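Local coordinates for protein botulinum neurotoxin type C1 (Clostridium botulinum, PDB 3R4S) that binds ganglioside sugars through the receptor-binding region of its heavy chain, an interaction on which cell entry of the neurotoxin depends, at residues S81-I86 / I227-L232; L321-E326 / V408-Y413; G342-T347 / N351-F356. One frame throughout, in Å; residues are numbered along the deposited sequence.

In the fold
Interaction 1 packs helix 222-231 on a sheet of the lectin-like N-terminal half of the fragment, whereas interactions 2 and 3 share the trefoil half; the centres of interactions 1 and 2 are about 37 Å apart and those of interactions 2 and 3 about 12 Å. Interaction 1 is a buried, largely apolar contact. Interaction 2 is partly buried and joins strands 317-323 and 401-409 through one methionine. Interaction 3, at the surface, is chiefly polar and carries two sialic acid-binding residues. Strand 338-345, which holds part of interaction 3, pairs with both strands of interaction 2, and Met323 N lies 2.9 Å from Asn353 O, a probable hydrogen bond between the two contacts.

Interaction 1 (S81-I86 / I227-L232); sequences SFWIRI and ILFNSL
Trp83 of strand 77-87 meets Phe229 near the end of helix 222-231 and Leu232 just past it, packing this helix against a sheet of the concanavalin-like jelly roll. The six-membered ring of Trp83 and the Phe229 ring are nearly parallel (23°) but slid apart, with centroids 5.7 Å from each other, so they hardly overlap. The nearest atoms are Trp83 CH2 and Phe229 CE1, 3.5 Å apart, and the two side chains cross at about a right angle. Phe229 reaches there because its CG stands opposite the backbone N (chi1 175°).

Two leucines add to this pair. Leu232 CB lies at the indole edge, near the ring plane, 3.5 Å from Trp83 NE1, as the two side chains run past each other in opposite senses. Four residues before Leu232, Leu228 CD2 comes to 3.6 Å from Ser81 OG.

The polar bonds lie outside this interface. Arg211 of strand 207-216 makes a cation-pi contact with Trp83 and a hydrogen bond from NH2 to Leu232 O, so one arginine links the indole to the residue that follows the helix. Near the helix end, Ser231 OG donates a hydrogen bond to Leu228 O at 2.9 Å.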
loop_
_atom_site.group_PDB
_atom_site.type_symbol
_atom_site.label_atom_id
_atom_site.label_comp_id
_atom_site.label_asym_id
_atom_site.label_seq_id
_atom_site.Cartn_x
_atom_site.Cartn_y
_atom_site.Cartn_z
ATOM N N SER A 81 -6.613 12.994 -9.891
ATOM C CA SER A 81 -6.236 11.657 -9.438
ATOM C C SER A 81 -4.730 11.481 -9.405
ATOM O O SER A 81 -4.011 12.075 -10.203
ATOM C CB SER A 81 -6.864 10.570 -10.330
ATOM O OG SER A 81 -6.408 10.654 -11.677
ATOM N N PHE A 82 -4.247 10.660 -8.479
ATOM C CA PHE A 82 -2.818 10.398 -8.387
ATOM C C PHE A 82 -2.516 9.314 -7.366
ATOM O O PHE A 82 -3.264 9.116 -6.401
ATOM C CB PHE A 82 -2.038 11.661 -8.001
ATOM C CG PHE A 82 -2.483 12.288 -6.685
ATOM C CD1 PHE A 82 -1.874 11.936 -5.477
ATOM C CD2 PHE A 82 -3.491 13.238 -6.663
ATOM C CE1 PHE A 82 -2.283 12.522 -4.254
ATOM C CE2 PHE A 82 -3.906 13.835 -5.453
ATOM C CZ PHE A 82 -3.298 13.483 -4.255
ATOM N N TRP A 83 -1.406 8.627 -7.590
ATOM C CA TRP A 83 -0.875 7.689 -6.627
ATOM C C TRP A 83 0.073 8.449 -5.738
ATOM O O TRP A 83 0.829 9.316 -6.216
ATOM C CB TRP A 83 -0.122 6.573 -7.342
ATOM C CG TRP A 83 -1.035 5.553 -7.927
ATOM C CD1 TRP A 83 -1.565 5.544 -9.190
ATOM C CD2 TRP A 83 -1.530 4.380 -7.271
ATOM N NE1 TRP A 83 -2.359 4.428 -9.359
ATOM C CE2 TRP A 83 -2.364 3.705 -8.191
ATOM C CE3 TRP A 83 -1.368 3.846 -5.988
ATOM C CZ2 TRP A 83 -3.019 2.514 -7.873
ATOM C CZ3 TRP A 83 -2.025 2.665 -5.668
ATOM C CH2 TRP A 83 -2.840 2.011 -6.609
ATOM N N ILE A 84 0.028 8.133 -4.446
ATOM C CA ILE A 84 0.872 8.809 -3.484
ATOM C C ILE A 84 1.314 7.858 -2.391
ATOM O O ILE A 84 0.584 6.937 -2.011
ATOM C CB ILE A 84 0.148 10.021 -2.843
ATOM C CG1 ILE A 84 1.023 10.636 -1.740
ATOM C CG2 ILE A 84 -1.225 9.612 -2.263
ATOM C CD1 ILE A 84 0.479 11.971 -1.208
ATOM N N ARG A 85 2.528 8.063 -1.901
ATOM C CA ARG A 85 3.013 7.340 -0.733
ATOM C C ARG A 85 3.705 8.336 0.196
ATOM O O ARG A 85 4.433 9.217 -0.272
ATOM C CB ARG A 85 4.006 6.244 -1.140
ATOM C CG ARG A 85 4.434 5.343 0.022
ATOM C CD ARG A 85 5.470 4.269 -0.396
ATOM N NE ARG A 85 5.990 3.619 0.804
ATOM C CZ ARG A 85 7.269 3.346 1.038
ATOM N NH1 ARG A 85 8.212 3.637 0.140
ATOM N NH2 ARG A 85 7.602 2.751 2.172
ATOM N N ILE A 86 3.478 8.189 1.500
ATOM C CA ILE A 86 4.128 9.024 2.512
ATOM C C ILE A 86 4.864 8.143 3.514
ATOM O O ILE A 86 4.300 7.172 4.028
ATOM C CB ILE A 86 3.100 9.870 3.317
ATOM C CG1 ILE A 86 2.127 10.621 2.391
ATOM C CG2 ILE A 86 3.813 10.862 4.246
ATOM C CD1 ILE A 86 2.750 11.798 1.747
ATOM N N ILE A 227 -12.340 1.920 -12.724
ATOM C CA ILE A 227 -11.724 1.525 -13.973
ATOM C C ILE A 227 -10.358 2.195 -14.074
ATOM O O ILE A 227 -9.370 1.571 -14.454
ATOM C CB ILE A 227 -12.602 1.906 -15.169
ATOM C CG1 ILE A 227 -13.879 1.067 -15.154
ATOM C CG2 ILE A 227 -11.844 1.715 -16.481
ATOM C CD1 ILE A 227 -14.784 1.315 -16.349
ATOM N N LEU A 228 -10.300 3.463 -13.696
ATOM C CA LEU A 228 -9.049 4.209 -13.741
ATOM C C LEU A 228 -8.042 3.624 -12.756
ATOM O O LEU A 228 -6.896 3.357 -13.101
ATOM C CB LEU A 228 -9.313 5.696 -13.446
ATOM C CG LEU A 228 -8.093 6.606 -13.315
ATOM C CD1 LEU A 228 -7.320 6.625 -14.626
ATOM C CD2 LEU A 228 -8.503 8.021 -12.906
ATOM N N PHE A 229 -8.494 3.419 -11.525
ATOM C CA PHE A 229 -7.704 2.793 -10.469
ATOM C C PHE A 229 -7.035 1.513 -10.978
ATOM O O PHE A 229 -5.809 1.348 -10.917
ATOM C CB PHE A 229 -8.645 2.498 -9.285
ATOM C CG PHE A 229 -8.012 1.733 -8.135
ATOM C CD1 PHE A 229 -6.850 2.181 -7.528
ATOM C CD2 PHE A 229 -8.632 0.592 -7.632
ATOM C CE1 PHE A 229 -6.297 1.489 -6.449
ATOM C CE2 PHE A 229 -8.094 -0.111 -6.564
ATOM C CZ PHE A 229 -6.924 0.338 -5.963
ATOM N N ASN A 230 -7.845 0.605 -11.497
ATOM C CA ASN A 230 -7.323 -0.680 -11.947
ATOM C C ASN A 230 -6.434 -0.595 -13.183
ATOM O O ASN A 230 -5.517 -1.384 -13.339
ATOM C CB ASN A 230 -8.467 -1.676 -12.138
ATOM C CG ASN A 230 -9.084 -2.077 -10.819
ATOM O OD1 ASN A 230 -10.297 -1.986 -10.619
ATOM N ND2 ASN A 230 -8.236 -2.494 -9.891
ATOM N N SER A 231 -6.683 0.382 -14.045
ATOM C CA SER A 231 -5.853 0.555 -15.232
ATOM C C SER A 231 -4.435 1.027 -14.898
ATOM O O SER A 231 -3.555 1.025 -15.755
ATOM C CB SER A 231 -6.510 1.545 -16.201
ATOM O OG SER A 231 -6.199 2.881 -15.844
ATOM N N LEU A 232 -4.206 1.439 -13.658
ATOM C CA LEU A 232 -2.894 1.958 -13.290
ATOM C C LEU A 232 -2.091 0.979 -12.427
ATOM O O LEU A 232 -1.066 1.346 -11.851
ATOM C CB LEU A 232 -3.031 3.319 -12.590
ATOM C CG LEU A 232 -3.546 4.442 -13.496
ATOM C CD1 LEU A 232 -4.037 5.629 -12.685
ATOM C CD2 LEU A 232 -2.482 4.873 -14.527
#

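Interaction 2 (L321-E326 / V408-Y413); sequences LFMKNE and VKQGNY
The backbone O of Gln410, a residue whose side chain meets Met323, accepts a hydrogen bond from Lys409 NZ at 2.8 Å. The C=O...N angle of 164° puts the ammonium nearly along the C=O axis. Lys409 can reach its successor's carbonyl because its chain is bent at both chi2 and chi4, while its CB points away from the 321-326 segment.

From strand 317-323, Met323 alone carries that segment's share of the contact. Its CG lies opposite the backbone N (chi1 -169°) and the chain stays extended until a bend at chi3 (67°) turns the methyl aside. CG, SD and CE follow one another along Val408 and on to Gln410: Met323 CG is 3.7 Å from Val408 CG2, Met323 SD is 3.6 Å from Val408 CG1, and Met323 CE is 3.6 Å from Gln410 NE2. The Met323 and Val408 side chains cross at about a right angle, whereas Gln410 approaches Met323 from the opposite direction.

The two strands belong to the beta-trefoil of the C-terminal receptor-binding half, and strand 338-345 pairs antiparallel with both. In a flat sheet such next-but-one strands would be held two strand spacings apart; here the CA atoms of Met323 and Val408 are only 6.9 Å apart, consistent with the sheet curling here. Backbone bonds of Lys324 with Ala340 and of Val408 with Tyr339 fix the two sides to that central strand. Lys373 of strand 367-374 touches Met323, Val408 and Gln410 alike. Gln410 NE2 also lies 3.6 Å from Met323 SD, so both the sulfur and the methyl rest against the amide.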
loop_
_atom_site.group_PDB
_atom_site.type_symbol
_atom_site.label_atom_id
_atom_site.label_comp_id
_atom_site.label_asym_id
_atom_site.label_seq_id
_atom_site.Cartn_x
_atom_site.Cartn_y
_atom_site.Cartn_z
ATOM N N LEU A 321 10.164 -23.292 5.713
ATOM C CA LEU A 321 8.862 -23.495 6.324
ATOM C C LEU A 321 8.298 -24.753 5.686
ATOM O O LEU A 321 8.544 -25.022 4.505
ATOM C CB LEU A 321 7.938 -22.299 6.061
ATOM C CG LEU A 321 8.029 -21.115 7.019
ATOM C CD1 LEU A 321 9.417 -20.480 6.997
ATOM C CD2 LEU A 321 6.961 -20.087 6.673
ATOM N N PHE A 322 7.563 -25.544 6.457
ATOM C CA PHE A 322 6.967 -26.747 5.895
ATOM C C PHE A 322 5.699 -27.114 6.635
ATOM O O PHE A 322 5.521 -26.764 7.800
ATOM C CB PHE A 322 7.960 -27.933 5.877
ATOM C CG PHE A 322 8.078 -28.682 7.202
ATOM C CD1 PHE A 322 8.643 -28.075 8.314
ATOM C CD2 PHE A 322 7.657 -30.003 7.306
ATOM C CE1 PHE A 322 8.757 -28.758 9.522
ATOM C CE2 PHE A 322 7.774 -30.701 8.506
ATOM C CZ PHE A 322 8.323 -30.082 9.614
ATOM N N MET A 323 4.806 -27.807 5.942
ATOM C CA MET A 323 3.587 -28.270 6.570
ATOM C C MET A 323 3.882 -29.576 7.292
ATOM O O MET A 323 4.218 -30.579 6.667
ATOM C CB MET A 323 2.485 -28.472 5.538
ATOM C CG MET A 323 1.123 -28.686 6.176
ATOM S SD MET A 323 -0.168 -29.156 5.011
ATOM C CE MET A 323 0.377 -30.776 4.487
ATOM N N LYS A 324 3.777 -29.550 8.612
ATOM C CA LYS A 324 4.007 -30.748 9.408
ATOM C C LYS A 324 2.853 -31.709 9.204
ATOM O O LYS A 324 1.793 -31.322 8.717
ATOM C CB LYS A 324 4.069 -30.413 10.889
ATOM C CG LYS A 324 5.326 -29.741 11.394
ATOM C CD LYS A 324 5.256 -29.746 12.926
ATOM C CE LYS A 324 6.377 -28.992 13.600
ATOM N NZ LYS A 324 6.011 -28.764 15.035
ATOM N N ASN A 325 3.051 -32.955 9.612
ATOM C CA ASN A 325 2.041 -33.991 9.443
ATOM C C ASN A 325 1.504 -34.534 10.772
ATOM O O ASN A 325 0.945 -35.624 10.816
ATOM C CB ASN A 325 2.627 -35.137 8.626
ATOM C CG ASN A 325 1.573 -36.050 8.074
ATOM O OD1 ASN A 325 0.412 -35.669 7.960
ATOM N ND2 ASN A 325 1.967 -37.265 7.717
ATOM N N GLU A 326 1.665 -33.778 11.853
ATOM C CA GLU A 326 1.241 -34.244 13.169
ATOM C C GLU A 326 -0.162 -33.786 13.554
ATOM O O GLU A 326 -0.617 -32.707 13.163
ATOM C CB GLU A 326 2.219 -33.784 14.253
ATOM C CG GLU A 326 3.684 -33.947 13.904
ATOM C CD GLU A 326 4.587 -33.289 14.940
ATOM O OE1 GLU A 326 4.126 -32.328 15.600
ATOM O OE2 GLU A 326 5.750 -33.733 15.094
ATOM N N VAL A 408 -1.827 -24.767 8.215
ATOM C CA VAL A 408 -2.498 -25.062 6.956
ATOM C C VAL A 408 -3.800 -25.775 7.291
ATOM O O VAL A 408 -3.807 -26.737 8.058
ATOM C CB VAL A 408 -1.660 -25.980 6.046
ATOM C CG1 VAL A 408 -2.454 -26.366 4.789
ATOM C CG2 VAL A 408 -0.330 -25.305 5.674
ATOM N N LYS A 409 -4.901 -25.276 6.745
ATOM C CA LYS A 409 -6.188 -25.945 6.822
ATOM C C LYS A 409 -6.410 -26.662 5.497
ATOM O O LYS A 409 -6.508 -26.021 4.448
ATOM C CB LYS A 409 -7.298 -24.911 7.043
ATOM C CG LYS A 409 -8.721 -25.444 6.884
ATOM C CD LYS A 409 -8.965 -26.631 7.796
ATOM C CE LYS A 409 -10.456 -26.942 7.938
ATOM N NZ LYS A 409 -11.060 -27.318 6.637
ATOM N N GLN A 410 -6.466 -27.989 5.534
ATOM C CA GLN A 410 -6.792 -28.764 4.343
ATOM C C GLN A 410 -8.268 -29.186 4.383
ATOM O O GLN A 410 -9.113 -28.442 4.900
ATOM C CB GLN A 410 -5.828 -29.948 4.167
ATOM C CG GLN A 410 -4.367 -29.504 4.038
ATOM C CD GLN A 410 -3.448 -30.576 3.479
ATOM O OE1 GLN A 410 -3.489 -31.734 3.893
ATOM N NE2 GLN A 410 -2.601 -30.187 2.543
ATOM N N GLY A 411 -8.594 -30.355 3.844
ATOM C CA GLY A 411 -10.001 -30.712 3.689
ATOM C C GLY A 411 -10.665 -29.647 2.821
ATOM O O GLY A 411 -10.032 -29.111 1.909
ATOM N N ASN A 412 -11.918 -29.311 3.103
ATOM C CA ASN A 412 -12.578 -28.250 2.350
ATOM C C ASN A 412 -12.162 -26.864 2.808
ATOM O O ASN A 412 -12.872 -26.211 3.565
ATOM C CB ASN A 412 -14.107 -28.365 2.401
ATOM C CG ASN A 412 -14.785 -27.259 1.608
ATOM O OD1 ASN A 412 -14.168 -26.661 0.726
ATOM N ND2 ASN A 412 -16.041 -26.962 1.933
ATOM N N TYR A 413 -11.013 -26.401 2.339
ATOM C CA TYR A 413 -10.496 -25.122 2.810
ATOM C C TYR A 413 -11.312 -23.939 2.295
ATOM O O TYR A 413 -11.198 -22.829 2.822
ATOM C CB TYR A 413 -9.023 -24.965 2.434
ATOM C CG TYR A 413 -8.786 -24.962 0.946
ATOM C CD1 TYR A 413 -8.914 -23.792 0.213
ATOM C CD2 TYR A 413 -8.455 -26.130 0.275
ATOM C CE1 TYR A 413 -8.710 -23.782 -1.156
ATOM C CE2 TYR A 413 -8.239 -26.125 -1.106
ATOM C CZ TYR A 413 -8.380 -24.941 -1.809
ATOM O OH TYR A 413 -8.186 -24.907 -3.165
#

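Interaction 3 (G342-T347 / N351-F356). With SIA (N-acetyl-alpha-neuraminic acid), chain D.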
loop_
_atom_site.group_PDB
_atom_site.type_symbol
_atom_site.label_atom_id
_atom_site.label_comp_id
_atom_site.label_asym_id
_atom_site.label_seq_id
_atom_site.Cartn_x
_atom_site.Cartn_y
_atom_site.Cartn_z
ATOM N N GLY A 342 5.927 -25.478 10.368
ATOM C CA GLY A 342 7.117 -25.392 11.186
ATOM C C GLY A 342 8.338 -25.232 10.319
ATOM O O GLY A 342 8.232 -24.817 9.155
ATOM N N LEU A 343 9.505 -25.536 10.877
ATOM C CA LEU A 343 10.761 -25.358 10.160
ATOM C C LEU A 343 11.559 -26.653 10.070
ATOM O O LEU A 343 11.700 -27.380 11.052
ATOM C CB LEU A 343 11.605 -24.268 10.826
ATOM C CG LEU A 343 10.937 -22.902 10.997
ATOM C CD1 LEU A 343 11.605 -22.114 12.113
ATOM C CD2 LEU A 343 10.969 -22.121 9.691
ATOM N N ARG A 344 12.081 -26.929 8.880
ATOM C CA ARG A 344 12.902 -28.108 8.651
ATOM C C ARG A 344 14.173 -27.730 7.903
ATOM O O ARG A 344 14.198 -26.778 7.120
ATOM C CB ARG A 344 12.138 -29.156 7.851
ATOM C CG ARG A 344 11.764 -28.681 6.457
ATOM C CD ARG A 344 11.204 -29.809 5.611
ATOM N NE ARG A 344 12.207 -30.838 5.352
ATOM C CZ ARG A 344 11.994 -31.911 4.596
ATOM N NH1 ARG A 344 10.810 -32.097 4.020
ATOM N NH2 ARG A 344 12.964 -32.796 4.410
ATOM N N GLU A 345 15.229 -28.495 8.145
ATOM C CA GLU A 345 16.500 -28.267 7.485
ATOM C C GLU A 345 16.349 -28.388 5.987
ATOM O O GLU A 345 15.649 -29.271 5.494
ATOM C CB GLU A 345 17.545 -29.275 7.977
ATOM C CG GLU A 345 18.008 -29.035 9.397
ATOM C CD GLU A 345 19.058 -30.036 9.825
ATOM O OE1 GLU A 345 19.888 -30.429 8.975
ATOM O OE2 GLU A 345 19.049 -30.435 11.007
ATOM N N GLN A 346 17.023 -27.501 5.265
ATOM C CA GLN A 346 17.009 -27.532 3.812
ATOM C C GLN A 346 17.628 -28.824 3.302
ATOM O O GLN A 346 18.482 -29.409 3.961
ATOM C CB GLN A 346 17.767 -26.335 3.247
ATOM C CG GLN A 346 17.137 -25.003 3.587
ATOM C CD GLN A 346 17.838 -23.847 2.912
ATOM O OE1 GLN A 346 18.912 -24.017 2.334
ATOM N NE2 GLN A 346 17.237 -22.661 2.981
ATOM N N THR A 347 17.184 -29.270 2.134
ATOM C CA THR A 347 17.767 -30.440 1.500
ATOM C C THR A 347 18.144 -30.066 0.081
ATOM O O THR A 347 17.851 -28.959 -0.377
ATOM C CB THR A 347 16.793 -31.643 1.465
ATOM O OG1 THR A 347 15.598 -31.283 0.759
ATOM C CG2 THR A 347 16.432 -32.092 2.867
ATOM N N ASN A 351 11.310 -30.652 -1.342
ATOM C CA ASN A 351 10.301 -31.601 -0.881
ATOM C C ASN A 351 8.881 -31.034 -0.964
ATOM O O ASN A 351 8.665 -29.848 -0.749
ATOM C CB ASN A 351 10.601 -32.056 0.546
ATOM C CG ASN A 351 11.771 -33.027 0.609
ATOM O OD1 ASN A 351 12.884 -32.657 0.995
ATOM N ND2 ASN A 351 11.527 -34.272 0.210
ATOM N N ASP A 352 7.918 -31.903 -1.247
ATOM C CA ASP A 352 6.535 -31.499 -1.429
ATOM C C ASP A 352 5.993 -30.663 -0.270
ATOM O O ASP A 352 5.228 -29.723 -0.488
ATOM C CB ASP A 352 5.626 -32.715 -1.639
ATOM C CG ASP A 352 4.150 -32.319 -1.756
ATOM O OD1 ASP A 352 3.725 -31.966 -2.878
ATOM O OD2 ASP A 352 3.424 -32.342 -0.729
ATOM N N ASN A 353 6.377 -31.007 0.956
ATOM C CA ASN A 353 5.782 -30.353 2.119
ATOM C C ASN A 353 6.254 -28.922 2.368
ATOM O O ASN A 353 5.791 -28.274 3.308
ATOM C CB ASN A 353 5.873 -31.214 3.392
ATOM C CG ASN A 353 7.307 -31.471 3.844
ATOM O OD1 ASN A 353 8.242 -30.795 3.415
ATOM N ND2 ASN A 353 7.479 -32.462 4.725
ATOM N N ILE A 354 7.140 -28.407 1.524
ATOM C CA ILE A 354 7.497 -26.986 1.636
ATOM C C ILE A 354 6.867 -26.130 0.540
ATOM O O ILE A 354 7.034 -24.904 0.532
ATOM C CB ILE A 354 9.013 -26.740 1.591
ATOM C CG1 ILE A 354 9.528 -26.893 0.156
ATOM C CG2 ILE A 354 9.750 -27.637 2.607
ATOM C CD1 ILE A 354 10.957 -26.443 -0.018
ATOM N N ILE A 355 6.132 -26.763 -0.368
ATOM C CA ILE A 355 5.648 -26.073 -1.567
ATOM C C ILE A 355 4.312 -25.344 -1.376
ATOM O O ILE A 355 3.336 -25.924 -0.890
ATOM C CB ILE A 355 5.568 -27.039 -2.777
ATOM C CG1 ILE A 355 6.931 -27.700 -3.020
ATOM C CG2 ILE A 355 5.101 -26.302 -4.036
ATOM C CD1 ILE A 355 6.921 -28.699 -4.164
ATOM N N PHE A 356 4.289 -24.063 -1.744
ATOM C CA PHE A 356 3.075 -23.246 -1.659
ATOM C C PHE A 356 2.780 -22.508 -2.971
ATOM O O PHE A 356 3.659 -22.378 -3.847
ATOM C CB PHE A 356 3.176 -22.245 -0.504
ATOM C CG PHE A 356 3.252 -22.898 0.851
ATOM C CD1 PHE A 356 2.094 -23.222 1.540
ATOM C CD2 PHE A 356 4.484 -23.216 1.418
ATOM C CE1 PHE A 356 2.151 -23.838 2.783
ATOM C CE2 PHE A 356 4.552 -23.830 2.657
ATOM C CZ PHE A 356 3.385 -24.145 3.344
HETATM C C1 SIA D . 17.749 -21.792 -1.054
HETATM C C2 SIA D . 18.319 -22.682 -2.136
HETATM C C3 SIA D . 19.848 -22.714 -2.092
HETATM C C4 SIA D . 20.410 -23.587 -0.984
HETATM C C5 SIA D . 19.717 -24.937 -0.970
HETATM C C6 SIA D . 18.213 -24.716 -0.858
HETATM C C7 SIA D . 17.412 -26.011 -0.768
HETATM C C8 SIA D . 15.918 -25.703 -0.686
HETATM C C9 SIA D . 15.123 -26.953 -0.321
HETATM C C10 SIA D . 20.732 -26.740 0.282
HETATM C C11 SIA D . 21.112 -27.290 1.632
HETATM N N5 SIA D . 20.126 -25.550 0.281
HETATM O O1A SIA D . 16.558 -21.993 -0.694
HETATM O O1B SIA D . 18.463 -20.885 -0.563
HETATM O O2 SIA D . 17.894 -22.150 -3.397
HETATM O O4 SIA D . 21.810 -23.788 -1.199
HETATM O O6 SIA D . 17.753 -23.987 -1.998
HETATM O O7 SIA D . 17.654 -26.802 -1.939
HETATM O O8 SIA D . 15.676 -24.664 0.283
HETATM O O9 SIA D . 15.357 -27.223 1.064
HETATM O O10 SIA D . 20.960 -27.347 -0.755
#
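Arg344 and Asn353 each carry CG between the backbone N and the carbonyl carbon (chi1 63° and 64°), and a further bend at chi3 of Arg344 swings its guanidinium to the asparagine. Arg344 NH1 then donates to Asn353 OD1 at 2.9 Å. The N-H...O angle is 143°, so the bond is somewhat bent; the oxygen lies at the guanidinium edge, and the donor approaches a lone pair in the carbonyl plane. Arg344 CD meanwhile packs on Ile354 CG2 at 4.0 Å, and the amide of Asn351 lies nearly parallel to the guanidinium. Thr347 OG1, hydrogen-bonded to Asp349 O, lies 3.1 Å from Asn351 OD1.

Beyond the arginine, the 342-347 segment helps to build a sialic acid site. Gln346 OE1 accepts from SIA N5 at 2.8 Å, Thr347 N donates to SIA O9 at 2.9 Å, and Thr347 O receives SIA O7 at 2.7 Å. Two of these three bonds use backbone atoms, so the course of the chain itself shapes the pocket. Tyr309 and Asn320 add further hydrogen bonds.

In the beta-trefoil the contact closes the turn after strand 338-345, with the 3-10 segment 352-354 set against strand 317-323 by the Asn353-Met323 backbone bond and leading into strand 356-362.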